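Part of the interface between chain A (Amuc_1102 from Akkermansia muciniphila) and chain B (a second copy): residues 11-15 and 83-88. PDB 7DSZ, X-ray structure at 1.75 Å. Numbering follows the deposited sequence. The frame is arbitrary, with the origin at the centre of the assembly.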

# COMPACT_ATOMS: atom_id res chain seq x y z
N THR A 11 -8.49 -24.20 0.64
CA THR A 11 -8.49 -24.30 -0.81
C THR A 11 -9.91 -24.21 -1.35
O THR A 11 -10.87 -24.69 -0.74
N THR A 12 -10.04 -23.56 -2.51
CA THR A 12 -11.28 -23.56 -3.28
C THR A 12 -11.24 -24.59 -4.41
O THR A 12 -12.21 -24.70 -5.16
N SER A 13 -10.14 -25.33 -4.52
CA SER A 13 -9.90 -26.27 -5.60
C SER A 13 -10.37 -27.67 -5.21
O SER A 13 -10.84 -27.92 -4.09
N ASN A 14 -10.26 -28.60 -6.16
CA ASN A 14 -10.35 -30.02 -5.87
C ASN A 14 -9.38 -30.34 -4.74
O ASN A 14 -8.17 -30.09 -4.88
N PRO A 15 -9.85 -30.88 -3.61
CA PRO A 15 -8.97 -31.06 -2.45
C PRO A 15 -7.92 -32.16 -2.63
O PRO A 15 -6.99 -32.22 -1.82
N VAL B 83 -19.68 -18.40 -9.66
CA VAL B 83 -19.58 -19.85 -9.72
C VAL B 83 -18.12 -20.26 -9.58
O VAL B 83 -17.25 -19.76 -10.32
N ASN B 84 -17.84 -21.17 -8.65
CA ASN B 84 -16.49 -21.73 -8.47
C ASN B 84 -16.06 -22.43 -9.75
O ASN B 84 -16.65 -23.45 -10.13
N PRO B 85 -15.03 -21.93 -10.44
CA PRO B 85 -14.61 -22.56 -11.70
C PRO B 85 -13.93 -23.91 -11.53
O PRO B 85 -13.73 -24.61 -12.53
N ASP B 86 -13.58 -24.29 -10.30
CA ASP B 86 -12.92 -25.56 -10.04
C ASP B 86 -13.86 -26.60 -9.44
O ASP B 86 -13.50 -27.78 -9.39
N ARG B 87 -15.05 -26.19 -8.97
CA ARG B 87 -16.06 -27.11 -8.44
C ARG B 87 -17.42 -26.53 -8.82
O ARG B 87 -17.92 -25.63 -8.14
N SER B 88 -18.01 -27.05 -9.90
CA SER B 88 -19.07 -26.31 -10.59
C SER B 88 -20.38 -26.23 -9.81
O SER B 88 -21.20 -25.36 -10.12

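A single direct hydrogen bond joins these two loops, and it runs from a side chain to the backbone: Asn84(B) ND2 donates to Thr12(A) O at 2.9 Å, with a nearly straight N-H...O angle of 166°. Asparagine suits this place because its amide carries a donor and an acceptor on one short arm. With CA-to-CB pointing toward chain A and chi1 t, Asn84(B) sends ND2 across the interface, while its OD1 accepts from the backbone N of Asp86(B) at 2.9 Å. That second bond ties the amide to its own loop, where a weak backbone bond from Arg87(B) N to Asn84(B) O, 3.4 Å, also bridges the turn.

One water extends the link. Its O lies 2.7 Å from Thr12(A) OG1, 2.8 Å from Asn84(B) OD1 and 3.1 Å from Asp86(B) OD2; with two hydrogens it can donate to at most two of them at a time. Thr12(A), chi1 p, points its CA-to-CB bond sideways, yet its hydroxyl still reaches this shared water, so both its side chain and its carbonyl serve the contact.

Asp86(B), chi1 m, also points toward chain A, its carboxylate offering the water an acceptor. Its OD2 stays 3.8 Å from Ser13(A) OG, a proximity without a direct hydrogen bond. Ser13(A), small and chi1 m, directs CA-to-CB away and meets Arg87(B) through its carbonyl; Ser13(A) N donates to Thr11(A) OG1, 3.0 Å, with Thr11(A) in the t rotamer.

Arg87(B) starts toward chain A with chi1 m, chi2 t and chi3 p. Its CD approaches closest, 3.5 Å from Thr12(A) O and 3.6 Å from Ser13(A) O, and its NH1 comes to 4.0 Å from Ser13(A) O. A long, flexible chain can thus cover the facing backbone. Asn14(A), chi1 t, meets this stem through its backbone, N to Arg87(B) CD being 4.4 Å.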

# COMPACT_ATOMS: atom_id res chain seq x y z
CB THR A 11 -7.83 -25.61 -1.26
OG1 THR A 11 -7.84 -25.67 -2.70
CG2 THR A 11 -8.59 -26.82 -0.70
CB THR A 12 -11.54 -22.16 -3.86
OG1 THR A 12 -10.58 -21.87 -4.88
CG2 THR A 12 -11.44 -21.11 -2.77
CB SER A 13 -8.41 -26.31 -5.94
OG SER A 13 -7.90 -25.02 -6.19
CB ASN A 14 -10.01 -30.83 -7.13
CG ASN A 14 -9.97 -32.34 -6.88
OD1 ASN A 14 -9.33 -32.82 -5.95
ND2 ASN A 14 -10.65 -33.08 -7.74
CB PRO A 15 -9.94 -31.41 -1.32
CG PRO A 15 -11.10 -32.04 -2.03
CD PRO A 15 -11.23 -31.33 -3.35
CB VAL B 83 -20.17 -20.39 -11.04
CG1 VAL B 83 -19.92 -21.89 -11.16
CG2 VAL B 83 -21.66 -20.07 -11.13
CB ASN B 84 -16.45 -22.69 -7.28
CG ASN B 84 -15.03 -23.11 -6.90
OD1 ASN B 84 -14.10 -23.05 -7.71
ND2 ASN B 84 -14.86 -23.56 -5.67
CB PRO B 85 -13.64 -21.53 -12.30
CG PRO B 85 -13.05 -20.85 -11.09
CD PRO B 85 -14.17 -20.79 -10.07
CB ASP B 86 -11.71 -25.36 -9.12
CG ASP B 86 -10.57 -24.64 -9.81
OD1 ASP B 86 -10.34 -24.88 -11.01
OD2 ASP B 86 -9.88 -23.82 -9.15
CB ARG B 87 -15.92 -27.27 -6.93
CG ARG B 87 -14.55 -27.76 -6.46
CD ARG B 87 -14.32 -27.50 -4.99
NE ARG B 87 -15.27 -28.22 -4.15
CZ ARG B 87 -15.24 -28.22 -2.82
NH1 ARG B 87 -14.30 -27.54 -2.17
NH2 ARG B 87 -16.15 -28.91 -2.13
CB SER B 88 -19.33 -26.94 -11.96
OG SER B 88 -20.21 -26.13 -12.72
O HOH W 1 -11.54 -21.98 -7.36